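Hypothetical protein (Anabaena variabilis, PDB 2OBN) is of unknown function but pairs a Rossmann-like domain with a P-loop domain, a make-up that hints at, without proving, nucleotide binding. Local coordinates at residues K64-A69 and K97-A102; G86-D91 and T112-I117; W175-R180 and Y226-I231; V201-V206 and T245-R250. The protein carries 2 engineered substitutions. All coordinates share one frame; numbering follows the deposited sequence.

Contact 1. Residues K64-A69 and K97-A102; sequences KSVEAA and KTALQA
With chi1 at 173°, Val66 turns CG1 to the far side of CB from its own nitrogen, and Thr98, at chi1 -56°, does the same with its methyl CG2; the two branches thereby meet between the helices, Val66 CG1 lying 4.0 Å from Thr98 CG2. These side chains run past one another in opposite directions, so Val66 CG1 slips beyond the threonine methyl and settles on the backbone behind it, 3.9 Å from Ala99 N and 4.1 Å from Ala99 CB. Glu67 comes in from the solvent side. Its chain bends at chi2 (82°) and crosses Thr98 at roughly a right angle, which lays Glu67 OE1 3.9 Å from Thr98 CG2, a plain van der Waals approach. The hydroxyl of Thr98 plays no part here, being bonded to Ile94 O one turn back in its own helix. Ser65 is the N-cap of helix 66-69, with a weak capping bond of 3.4 Å from Ala68 N to Ser65 OG, and Glu95 of the other helix takes a weak bond from Val66 N at the same end. Val66 also rests on Ile41 of the sheet beneath. Two helices lying side by side on one face of a parallel sheet, each following its own strand in a beta-alpha-beta crossover, are characteristic of a Rossmann-like domain.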
loop_
_atom_site.group_PDB
_atom_site.type_symbol
_atom_site.label_atom_id
_atom_site.label_comp_id
_atom_site.label_asym_id
_atom_site.label_seq_id
_atom_site.Cartn_x
_atom_site.Cartn_y
_atom_site.Cartn_z
ATOM N N LYS B 64 31.140 7.382 -22.269
ATOM C CA LYS B 64 29.997 7.539 -23.165
ATOM C C LYS B 64 29.028 6.358 -23.250
ATOM O O LYS B 64 27.874 6.547 -23.627
ATOM C CB LYS B 64 30.492 7.869 -24.580
ATOM N N SER B 65 29.488 5.155 -22.914
ATOM C CA SER B 65 28.675 3.962 -23.080
ATOM C C SER B 65 29.249 2.757 -22.361
ATOM O O SER B 65 30.391 2.787 -21.873
ATOM C CB SER B 65 28.559 3.628 -24.579
ATOM O OG SER B 65 29.839 3.384 -25.156
ATOM N N VAL B 66 28.454 1.687 -22.333
ATOM C CA VAL B 66 28.850 0.429 -21.706
ATOM C C VAL B 66 30.116 -0.091 -22.371
ATOM O O VAL B 66 31.008 -0.605 -21.695
ATOM C CB VAL B 66 27.732 -0.649 -21.791
ATOM C CG1 VAL B 66 28.231 -2.001 -21.286
ATOM C CG2 VAL B 66 26.508 -0.230 -20.995
ATOM N N GLU B 67 30.195 0.058 -23.691
ATOM C CA GLU B 67 31.367 -0.373 -24.451
ATOM C C GLU B 67 32.621 0.378 -23.964
ATOM O O GLU B 67 33.680 -0.230 -23.765
ATOM C CB GLU B 67 31.133 -0.113 -25.943
ATOM C CG GLU B 67 32.228 -0.627 -26.895
ATOM C CD GLU B 67 32.107 -2.112 -27.221
ATOM O OE1 GLU B 67 30.966 -2.607 -27.400
ATOM O OE2 GLU B 67 33.165 -2.773 -27.338
ATOM N N ALA B 68 32.496 1.697 -23.780
ATOM C CA ALA B 68 33.611 2.533 -23.304
ATOM C C ALA B 68 33.944 2.212 -21.827
ATOM O O ALA B 68 35.085 2.388 -21.384
ATOM C CB ALA B 68 33.292 4.028 -23.494
ATOM N N ALA B 69 32.943 1.739 -21.086
ATOM C CA ALA B 69 33.133 1.298 -19.704
ATOM C C ALA B 69 33.959 0.006 -19.583
ATOM O O ALA B 69 34.615 -0.204 -18.575
ATOM C CB ALA B 69 31.789 1.090 -19.035
ATOM N N LYS B 97 22.094 -5.389 -23.218
ATOM C CA LYS B 97 22.598 -6.532 -23.994
ATOM C C LYS B 97 24.120 -6.533 -24.132
ATOM O O LYS B 97 24.743 -7.591 -24.062
ATOM C CB LYS B 97 21.945 -6.576 -25.374
ATOM C CG LYS B 97 20.459 -6.935 -25.335
ATOM C CD LYS B 97 19.894 -7.062 -26.729
ATOM C CE LYS B 97 18.467 -7.549 -26.714
ATOM N NZ LYS B 97 18.020 -7.854 -28.111
ATOM N N THR B 98 24.705 -5.352 -24.321
ATOM C CA THR B 98 26.158 -5.200 -24.435
ATOM C C THR B 98 26.870 -5.643 -23.153
ATOM O O THR B 98 27.925 -6.285 -23.208
ATOM C CB THR B 98 26.542 -3.737 -24.754
ATOM O OG1 THR B 98 25.870 -3.319 -25.947
ATOM C CG2 THR B 98 28.050 -3.589 -24.933
ATOM N N ALA B 99 26.299 -5.288 -22.005
ATOM C CA ALA B 99 26.842 -5.710 -20.728
ATOM C C ALA B 99 26.762 -7.240 -20.607
ATOM O O ALA B 99 27.732 -7.890 -20.200
ATOM C CB ALA B 99 26.091 -5.039 -19.581
ATOM N N LEU B 100 25.622 -7.809 -20.990
ATOM C CA LEU B 100 25.426 -9.252 -20.889
ATOM C C LEU B 100 26.384 -10.042 -21.768
ATOM O O LEU B 100 26.968 -11.029 -21.309
ATOM C CB LEU B 100 23.966 -9.640 -21.169
ATOM C CG LEU B 100 22.951 -9.161 -20.126
ATOM C CD1 LEU B 100 21.564 -9.620 -20.494
ATOM C CD2 LEU B 100 23.292 -9.653 -18.723
ATOM N N GLN B 101 26.559 -9.604 -23.015
ATOM C CA GLN B 101 27.509 -10.253 -23.922
ATOM C C GLN B 101 28.961 -10.114 -23.466
ATOM O O GLN B 101 29.792 -10.918 -23.862
ATOM C CB GLN B 101 27.376 -9.742 -25.356
ATOM C CG GLN B 101 26.112 -10.217 -26.054
ATOM C CD GLN B 101 26.176 -10.056 -27.558
ATOM O OE1 GLN B 101 25.529 -10.804 -28.299
ATOM N NE2 GLN B 101 26.977 -9.097 -28.024
ATOM N N ALA B 102 29.264 -9.102 -22.651
ATOM C CA ALA B 102 30.603 -8.919 -22.085
ATOM C C ALA B 102 30.864 -9.770 -20.816
ATOM O O ALA B 102 31.915 -9.639 -20.202
ATOM C CB ALA B 102 30.833 -7.444 -21.775
#

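Contact 2. Residues G86-D91 and T112-I117; sequences GGIPDD and TPLANI
Ile88 reaches from its loop with the CG1-CD1 arm and packs it along Thr112 and Leu114, and this is the close part of the contact. Its chi1 of -59° sets CG1 opposite the carbonyl carbon, and the arm then passes slantwise over the threonine: Ile88 CG1 is 3.9 Å from Thr112 CG2, while Ile88 CD1 sits 4.1 Å from Thr112 CB. The same terminal methyl goes on to Leu114, where Ile88 CD1 and Leu114 CD2 are 4.0 Å apart. Trp93 of helix 92-101 packs on both Ile88 and Leu114 from the helix side. Replacing Ile88 by an alanine would be likely to leave Leu114 CD2 and the Thr112 methyl without their apolar partner and to open a gap beside Trp93. Both loops follow the C-terminal ends of neighbouring parallel strands, 76-79 and 105-108, the edge at which Rossmann-like folds usually place their binding sites; whether this one does so is not known. On the outer side the packing gives way to polar, looser geometry. Gly87, with positive phi, brings only its CA near Thr112 OG1, at 4.1 Å, and a water bridges the two loops, donating to Gly87 O over a long 3.3 Å and sharing a hydrogen bond of 2.8 Å with Thr112 OG1. A tetraethylene glycol molecule, probably from the crystallisation liquor, comes within about 3 Å of the Thr112 side chain. Behind the second loop, Asp132 receives hydrogen bonds from the backbone nitrogens of Leu114 and Ala115.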
loop_
_atom_site.group_PDB
_atom_site.type_symbol
_atom_site.label_atom_id
_atom_site.label_comp_id
_atom_site.label_asym_id
_atom_site.label_seq_id
_atom_site.Cartn_x
_atom_site.Cartn_y
_atom_site.Cartn_z
ATOM N N GLY B 86 7.814 5.402 -17.402
ATOM C CA GLY B 86 7.874 4.864 -18.771
ATOM C C GLY B 86 8.471 3.488 -19.021
ATOM O O GLY B 86 9.196 3.307 -20.011
ATOM N N GLY B 87 8.143 2.521 -18.159
ATOM C CA GLY B 87 8.610 1.125 -18.293
ATOM C C GLY B 87 10.097 0.966 -18.579
ATOM O O GLY B 87 10.938 1.299 -17.734
ATOM N N ILE B 88 10.419 0.446 -19.764
ATOM C CA ILE B 88 11.807 0.282 -20.212
ATOM C C ILE B 88 11.946 1.058 -21.514
ATOM O O ILE B 88 11.378 0.650 -22.517
ATOM C CB ILE B 88 12.182 -1.209 -20.506
ATOM C CG1 ILE B 88 12.005 -2.098 -19.272
ATOM C CG2 ILE B 88 13.627 -1.321 -21.014
ATOM C CD1 ILE B 88 12.998 -1.841 -18.153
ATOM N N PRO B 89 12.668 2.195 -21.509
ATOM C CA PRO B 89 12.856 2.905 -22.781
ATOM C C PRO B 89 13.593 2.053 -23.812
ATOM O O PRO B 89 14.411 1.209 -23.449
ATOM C CB PRO B 89 13.682 4.131 -22.380
ATOM C CG PRO B 89 13.353 4.327 -20.938
ATOM C CD PRO B 89 13.300 2.926 -20.399
ATOM N N ASP B 90 13.297 2.286 -25.086
ATOM C CA ASP B 90 13.867 1.499 -26.174
ATOM C C ASP B 90 15.392 1.576 -26.271
ATOM O O ASP B 90 16.026 0.621 -26.719
ATOM C CB ASP B 90 13.240 1.909 -27.518
ATOM N N ASP B 91 15.982 2.697 -25.852
ATOM C CA ASP B 91 17.443 2.870 -25.932
ATOM C C ASP B 91 18.244 2.136 -24.844
ATOM O O ASP B 91 19.467 2.028 -24.947
ATOM C CB ASP B 91 17.834 4.361 -26.016
ATOM C CG ASP B 91 17.379 5.182 -24.809
ATOM O OD1 ASP B 91 16.686 4.656 -23.918
ATOM O OD2 ASP B 91 17.716 6.384 -24.767
ATOM N N THR B 112 9.743 -2.892 -13.626
ATOM C CA THR B 112 9.664 -3.943 -14.645
ATOM C C THR B 112 10.798 -4.966 -14.442
ATOM O O THR B 112 11.986 -4.604 -14.504
ATOM C CB THR B 112 9.762 -3.347 -16.065
ATOM O OG1 THR B 112 8.712 -2.389 -16.268
ATOM C CG2 THR B 112 9.663 -4.439 -17.128
ATOM N N PRO B 113 10.443 -6.243 -14.200
ATOM C CA PRO B 113 11.465 -7.273 -13.982
ATOM C C PRO B 113 12.169 -7.714 -15.278
ATOM O O PRO B 113 11.512 -7.930 -16.297
ATOM C CB PRO B 113 10.670 -8.427 -13.381
ATOM C CG PRO B 113 9.316 -8.264 -13.921
ATOM C CD PRO B 113 9.085 -6.797 -14.112
ATOM N N LEU B 114 13.493 -7.842 -15.217
ATOM C CA LEU B 114 14.315 -8.193 -16.368
ATOM C C LEU B 114 14.951 -9.599 -16.354
ATOM O O LEU B 114 15.535 -10.015 -17.358
ATOM C CB LEU B 114 15.425 -7.151 -16.500
ATOM C CG LEU B 114 14.996 -5.713 -16.797
ATOM C CD1 LEU B 114 16.223 -4.800 -16.825
ATOM C CD2 LEU B 114 14.233 -5.602 -18.100
ATOM N N ALA B 115 14.834 -10.316 -15.238
ATOM C CA ALA B 115 15.451 -11.641 -15.078
ATOM C C ALA B 115 14.857 -12.751 -15.944
ATOM O O ALA B 115 15.540 -13.728 -16.223
ATOM C CB ALA B 115 15.418 -12.068 -13.614
ATOM N N ASN B 116 13.597 -12.611 -16.350
ATOM C CA ASN B 116 12.935 -13.629 -17.170
ATOM C C ASN B 116 12.551 -13.158 -18.570
ATOM O O ASN B 116 11.543 -13.597 -19.124
ATOM C CB ASN B 116 11.722 -14.189 -16.423
ATOM C CG ASN B 116 12.121 -14.946 -15.173
ATOM O OD1 ASN B 116 11.865 -14.500 -14.054
ATOM N ND2 ASN B 116 12.797 -16.075 -15.359
ATOM N N ILE B 117 13.355 -12.267 -19.139
ATOM C CA ILE B 117 13.147 -11.820 -20.506
ATOM C C ILE B 117 14.075 -12.678 -21.372
ATOM O O ILE B 117 15.290 -12.598 -21.220
ATOM C CB ILE B 117 13.416 -10.315 -20.661
ATOM C CG1 ILE B 117 12.344 -9.556 -19.865
ATOM C CG2 ILE B 117 13.445 -9.918 -22.162
ATOM C CD1 ILE B 117 12.374 -8.075 -19.998
HETATM O O HOH W 1 9.529 0.025 -15.087
#

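Contact 3. Residues W175-R180 and Y226-I231; sequences WAAKLR and YDILHI
Ala177 points its methyl toward the strand, between two side chains on the same face of it, Ile228 and His230. The imidazole of His230 presents its edge: Ala177 CB lies close to the ring plane, 4.1 Å from His230 NE2, so the methyl meets the rim of the ring and not its pi face. With chi1 at -53° and chi2 at -93°, the ring projects away from the strand with NE2 leading toward the helix. That nitrogen is buried, and its polar partner is Ser184 OG on the neighbouring strand, through a weak hydrogen bond. Ile228 meets the same methyl with its CG2 branch, Ala177 CB to Ile228 CG2 being 4.2 Å. CG1 of Ile228 takes the place opposite the backbone nitrogen (chi1 -176°), which leaves CG2 in the crowded position between nitrogen and carbonyl carbon, facing the helix.

Helix 166-179 comes directly after strand 153-159, as the helix behind the phosphate-binding loop does in P-loop NTPases, and here it packs against one face of the parallel sheet of that domain. Strand 228-231 is the direct neighbour of 153-159 in that sheet, with 184-187 on its other side. The small alanine is consistent with the spacing here, the CA atoms of Ala177 and Ile228 lying 8.1 Å apart. Helix 340-347 flanks the junction, placing Met347 against Ile228 and Leu343 against Ala176, and its Asp340 and Asp344 form salt bridges with Arg180 just past the end of helix 166-179.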
loop_
_atom_site.group_PDB
_atom_site.type_symbol
_atom_site.label_atom_id
_atom_site.label_comp_id
_atom_site.label_asym_id
_atom_site.label_seq_id
_atom_site.Cartn_x
_atom_site.Cartn_y
_atom_site.Cartn_z
ATOM N N TRP B 175 24.777 6.848 11.470
ATOM C CA TRP B 175 26.209 7.058 11.659
ATOM C C TRP B 175 26.514 7.808 12.963
ATOM O O TRP B 175 27.512 7.508 13.617
ATOM C CB TRP B 175 26.838 7.740 10.447
ATOM C CG TRP B 175 26.710 6.918 9.200
ATOM C CD1 TRP B 175 26.843 5.562 9.102
ATOM C CD2 TRP B 175 26.485 7.392 7.877
ATOM N NE1 TRP B 175 26.672 5.162 7.811
ATOM C CE2 TRP B 175 26.464 6.262 7.030
ATOM C CE3 TRP B 175 26.296 8.661 7.318
ATOM C CZ2 TRP B 175 26.259 6.358 5.658
ATOM C CZ3 TRP B 175 26.094 8.757 5.956
ATOM C CH2 TRP B 175 26.080 7.609 5.139
ATOM N N ALA B 176 25.639 8.739 13.351
ATOM C CA ALA B 176 25.817 9.498 14.603
ATOM C C ALA B 176 25.622 8.601 15.817
ATOM O O ALA B 176 26.386 8.693 16.774
ATOM C CB ALA B 176 24.858 10.669 14.678
ATOM N N ALA B 177 24.596 7.754 15.786
ATOM C CA ALA B 177 24.367 6.804 16.885
ATOM C C ALA B 177 25.530 5.817 17.032
ATOM O O ALA B 177 25.900 5.451 18.153
ATOM C CB ALA B 177 23.084 6.058 16.675
ATOM N N LYS B 178 26.083 5.376 15.901
ATOM C CA LYS B 178 27.230 4.448 15.899
ATOM C C LYS B 178 28.477 5.116 16.483
ATOM O O LYS B 178 29.247 4.503 17.252
ATOM C CB LYS B 178 27.543 3.967 14.470
ATOM C CG LYS B 178 28.629 2.898 14.431
ATOM C CD LYS B 178 28.969 2.399 13.034
ATOM C CE LYS B 178 30.074 1.331 13.150
ATOM N NZ LYS B 178 30.570 0.797 11.846
ATOM N N LEU B 179 28.683 6.365 16.093
ATOM C CA LEU B 179 29.838 7.136 16.536
ATOM C C LEU B 179 29.828 7.311 18.045
ATOM O O LEU B 179 30.890 7.314 18.693
ATOM C CB LEU B 179 29.875 8.509 15.839
ATOM C CG LEU B 179 31.110 9.380 16.082
ATOM C CD1 LEU B 179 32.385 8.761 15.538
ATOM C CD2 LEU B 179 30.903 10.718 15.442
ATOM N N ARG B 180 28.625 7.431 18.599
ATOM C CA ARG B 180 28.462 7.641 20.029
ATOM C C ARG B 180 28.350 6.379 20.868
ATOM O O ARG B 180 28.099 6.471 22.067
ATOM C CB ARG B 180 27.335 8.640 20.277
ATOM C CG ARG B 180 27.794 10.037 19.848
ATOM C CD ARG B 180 26.679 11.006 19.758
ATOM N NE ARG B 180 25.959 11.171 21.012
ATOM C CZ ARG B 180 24.881 11.941 21.151
ATOM N NH1 ARG B 180 24.401 12.626 20.111
ATOM N NH2 ARG B 180 24.293 12.028 22.332
ATOM N N TYR B 226 19.703 -4.736 18.485
ATOM C CA TYR B 226 20.222 -3.383 18.437
ATOM C C TYR B 226 19.520 -2.496 19.462
ATOM O O TYR B 226 18.445 -2.838 19.962
ATOM C CB TYR B 226 20.095 -2.839 16.988
ATOM C CG TYR B 226 20.975 -3.594 15.999
ATOM C CD1 TYR B 226 20.526 -4.745 15.366
ATOM C CD2 TYR B 226 22.271 -3.176 15.736
ATOM C CE1 TYR B 226 21.345 -5.462 14.484
ATOM C CE2 TYR B 226 23.095 -3.876 14.861
ATOM C CZ TYR B 226 22.624 -5.015 14.237
ATOM O OH TYR B 226 23.453 -5.694 13.374
ATOM N N ASP B 227 20.166 -1.383 19.796
ATOM C CA ASP B 227 19.600 -0.375 20.690
ATOM C C ASP B 227 18.656 0.526 19.881
ATOM O O ASP B 227 17.691 1.056 20.406
ATOM C CB ASP B 227 20.701 0.528 21.264
ATOM C CG ASP B 227 21.727 -0.221 22.050
ATOM O OD1 ASP B 227 21.356 -1.184 22.769
ATOM O OD2 ASP B 227 22.918 0.163 21.967
ATOM N N ILE B 228 18.975 0.720 18.611
ATOM C CA ILE B 228 18.190 1.590 17.756
ATOM C C ILE B 228 18.124 1.124 16.301
ATOM O O ILE B 228 19.134 0.733 15.708
ATOM C CB ILE B 228 18.720 3.054 17.823
ATOM C CG1 ILE B 228 17.831 4.006 17.012
ATOM C CG2 ILE B 228 20.191 3.137 17.383
ATOM C CD1 ILE B 228 18.158 5.511 17.227
ATOM N N LEU B 229 16.910 1.153 15.753
ATOM C CA LEU B 229 16.667 0.862 14.345
ATOM C C LEU B 229 16.284 2.160 13.656
ATOM O O LEU B 229 15.438 2.901 14.160
ATOM C CB LEU B 229 15.560 -0.184 14.160
ATOM C CG LEU B 229 15.974 -1.666 14.186
ATOM C CD1 LEU B 229 16.759 -2.033 15.388
ATOM C CD2 LEU B 229 14.767 -2.544 14.069
ATOM N N HIS B 230 16.927 2.432 12.519
ATOM C CA HIS B 230 16.631 3.597 11.682
ATOM C C HIS B 230 15.944 3.115 10.403
ATOM O O HIS B 230 16.604 2.648 9.476
ATOM C CB HIS B 230 17.915 4.347 11.317
ATOM C CG HIS B 230 18.750 4.712 12.502
ATOM N ND1 HIS B 230 18.651 5.930 13.137
ATOM C CD2 HIS B 230 19.674 3.999 13.190
ATOM C CE1 HIS B 230 19.490 5.955 14.160
ATOM N NE2 HIS B 230 20.124 4.797 14.212
ATOM N N ILE B 231 14.620 3.214 10.364
ATOM C CA ILE B 231 13.865 2.781 9.201
ATOM C C ILE B 231 13.807 3.890 8.123
ATOM O O ILE B 231 13.315 5.000 8.373
ATOM C CB ILE B 231 12.438 2.308 9.579
ATOM C CG1 ILE B 231 12.462 1.179 10.634
ATOM C CG2 ILE B 231 11.688 1.807 8.325
ATOM C CD1 ILE B 231 12.423 1.606 12.079
#

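Contact 4. Residues V201-V206 and T245-R250; sequences VALDAV and TLPLIR
A single methyl carries this whole contact: CD2 of Leu203, projecting from a short 3-10 turn, is the atom that meets both Pro247 and Leu248 on the helix. It is pressed hard against the leucine, with Leu203 CD2 3.6 Å from Leu248 CG and equally 3.6 Å from Leu248 CD2, and it touches the proline ring more lightly, Leu203 CD2 to Pro247 CG being 4.1 Å. Leu203 extends CG away from its backbone nitrogen (chi1 -173°), which carries the fork out toward the helix. The two leucine chains then pass each other in opposite directions, overlapping at their branched ends. Helix 245-252 is the connection between strands 228-231 and 256-262 of the P-loop domain's parallel sheet, and the 3-10 turn belongs to the loop ahead of helix 208-222. That helix packs on the same apolar cluster, with Val215 against both leucines and Ala211 against Pro247. The ring of Pro247 sits in the first turn of its helix, where the missing N-H of a proline costs no hydrogen bond within the helix. Around the contact lies the dimer interface: Thr243 of the second subunit packs on Pro247, and Arg250 donates from NH2 to Leu237 O of that subunit.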
loop_
_atom_site.group_PDB
_atom_site.type_symbol
_atom_site.label_atom_id
_atom_site.label_comp_id
_atom_site.label_asym_id
_atom_site.label_seq_id
_atom_site.Cartn_x
_atom_site.Cartn_y
_atom_site.Cartn_z
ATOM N N VAL B 201 13.881 -4.292 1.988
ATOM C CA VAL B 201 12.694 -4.502 1.159
ATOM C C VAL B 201 12.324 -3.270 0.319
ATOM O O VAL B 201 12.298 -2.171 0.828
ATOM C CB VAL B 201 11.460 -4.924 2.029
ATOM C CG1 VAL B 201 11.166 -3.908 3.134
ATOM C CG2 VAL B 201 10.226 -5.124 1.152
ATOM N N ALA B 202 12.060 -3.467 -0.974
ATOM C CA ALA B 202 11.592 -2.383 -1.837
ATOM C C ALA B 202 10.077 -2.319 -1.636
ATOM O O ALA B 202 9.315 -2.892 -2.409
ATOM C CB ALA B 202 11.931 -2.652 -3.275
ATOM N N LEU B 203 9.661 -1.619 -0.586
ATOM C CA LEU B 203 8.257 -1.566 -0.175
ATOM C C LEU B 203 7.252 -1.110 -1.222
ATOM O O LEU B 203 6.133 -1.620 -1.236
ATOM C CB LEU B 203 8.118 -0.673 1.056
ATOM C CG LEU B 203 6.755 -0.616 1.736
ATOM C CD1 LEU B 203 6.368 -1.983 2.259
ATOM C CD2 LEU B 203 6.776 0.405 2.865
ATOM N N ASP B 204 7.629 -0.196 -2.118
ATOM C CA ASP B 204 6.660 0.313 -3.109
ATOM C C ASP B 204 6.254 -0.699 -4.181
ATOM O O ASP B 204 5.313 -0.456 -4.943
ATOM C CB ASP B 204 7.088 1.655 -3.716
ATOM C CG ASP B 204 8.275 1.553 -4.674
ATOM O OD1 ASP B 204 8.747 0.459 -5.008
ATOM O OD2 ASP B 204 8.737 2.625 -5.111
ATOM N N ALA B 205 6.981 -1.816 -4.242
ATOM C CA ALA B 205 6.680 -2.923 -5.142
ATOM C C ALA B 205 5.986 -4.079 -4.415
ATOM O O ALA B 205 5.720 -5.120 -5.027
ATOM C CB ALA B 205 7.955 -3.416 -5.778
ATOM N N VAL B 206 5.740 -3.933 -3.108
ATOM C CA VAL B 206 5.040 -4.971 -2.340
ATOM C C VAL B 206 3.528 -4.767 -2.498
ATOM O O VAL B 206 3.046 -3.622 -2.575
ATOM C CB VAL B 206 5.417 -4.936 -0.838
ATOM C CG1 VAL B 206 4.611 -5.982 -0.036
ATOM C CG2 VAL B 206 6.912 -5.181 -0.652
ATOM N N THR B 245 4.036 5.401 3.289
ATOM C CA THR B 245 4.249 5.863 4.646
ATOM C C THR B 245 3.384 5.087 5.647
ATOM O O THR B 245 3.844 4.801 6.752
ATOM C CB THR B 245 3.935 7.369 4.808
ATOM O OG1 THR B 245 4.664 8.129 3.838
ATOM C CG2 THR B 245 4.340 7.833 6.197
ATOM N N LEU B 246 2.156 4.738 5.272
ATOM C CA LEU B 246 1.271 4.068 6.224
ATOM C C LEU B 246 1.831 2.702 6.689
ATOM O O LEU B 246 1.968 2.492 7.898
ATOM C CB LEU B 246 -0.159 3.987 5.692
ATOM C CG LEU B 246 -1.229 3.395 6.606
ATOM C CD1 LEU B 246 -1.276 4.071 7.996
ATOM C CD2 LEU B 246 -2.586 3.472 5.886
ATOM N N PRO B 247 2.153 1.777 5.747
ATOM C CA PRO B 247 2.776 0.516 6.191
ATOM C C PRO B 247 4.107 0.686 6.926
ATOM O O PRO B 247 4.421 -0.123 7.788
ATOM C CB PRO B 247 2.965 -0.276 4.885
ATOM C CG PRO B 247 2.808 0.732 3.772
ATOM C CD PRO B 247 1.891 1.772 4.294
ATOM N N LEU B 248 4.897 1.701 6.591
ATOM C CA LEU B 248 6.150 1.942 7.339
ATOM C C LEU B 248 5.851 2.194 8.814
ATOM O O LEU B 248 6.454 1.580 9.689
ATOM C CB LEU B 248 6.938 3.102 6.739
ATOM C CG LEU B 248 7.625 2.745 5.420
ATOM C CD1 LEU B 248 8.173 3.984 4.725
ATOM C CD2 LEU B 248 8.724 1.735 5.632
ATOM N N ILE B 249 4.886 3.072 9.069
ATOM C CA ILE B 249 4.449 3.397 10.426
ATOM C C ILE B 249 3.801 2.189 11.138
ATOM O O ILE B 249 4.106 1.894 12.283
ATOM C CB ILE B 249 3.458 4.583 10.406
ATOM C CG1 ILE B 249 4.194 5.863 10.032
ATOM C CG2 ILE B 249 2.783 4.755 11.765
ATOM C CD1 ILE B 249 3.300 7.109 9.869
ATOM N N ARG B 250 2.893 1.508 10.455
ATOM C CA ARG B 250 2.183 0.383 11.049
ATOM C C ARG B 250 3.108 -0.804 11.257
ATOM O O ARG B 250 3.105 -1.437 12.326
ATOM C CB ARG B 250 0.993 -0.003 10.166
ATOM C CG ARG B 250 -0.093 1.062 10.084
ATOM C CD ARG B 250 -1.009 1.042 11.318
ATOM N NE ARG B 250 -2.019 2.098 11.253
ATOM C CZ ARG B 250 -1.818 3.358 11.622
ATOM N NH1 ARG B 250 -0.657 3.746 12.152
ATOM N NH2 ARG B 250 -2.805 4.234 11.487
#

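In the fold
Contacts 1 and 2 belong to the Rossmann-like domain and share one connection: helix 92-101, which supplies half of contact 1, begins just after the loop 86-91 of contact 2. Their centres lie 17 Å apart. Contacts 3 and 4 belong to the P-loop domain and touch directly, Ile231 CG2 packing 4.0 Å from Leu248 CD2 where strand 228-231 leads on toward helix 245-252. Between the domains, contacts 2 and 4 come nearest, about 8 Å between nearest atoms, whereas the centres of contacts 1 and 3 are 39 Å apart. The glycol bound beside Thr112 places contact 2 at a possible pocket, while contact 4 borders the second subunit.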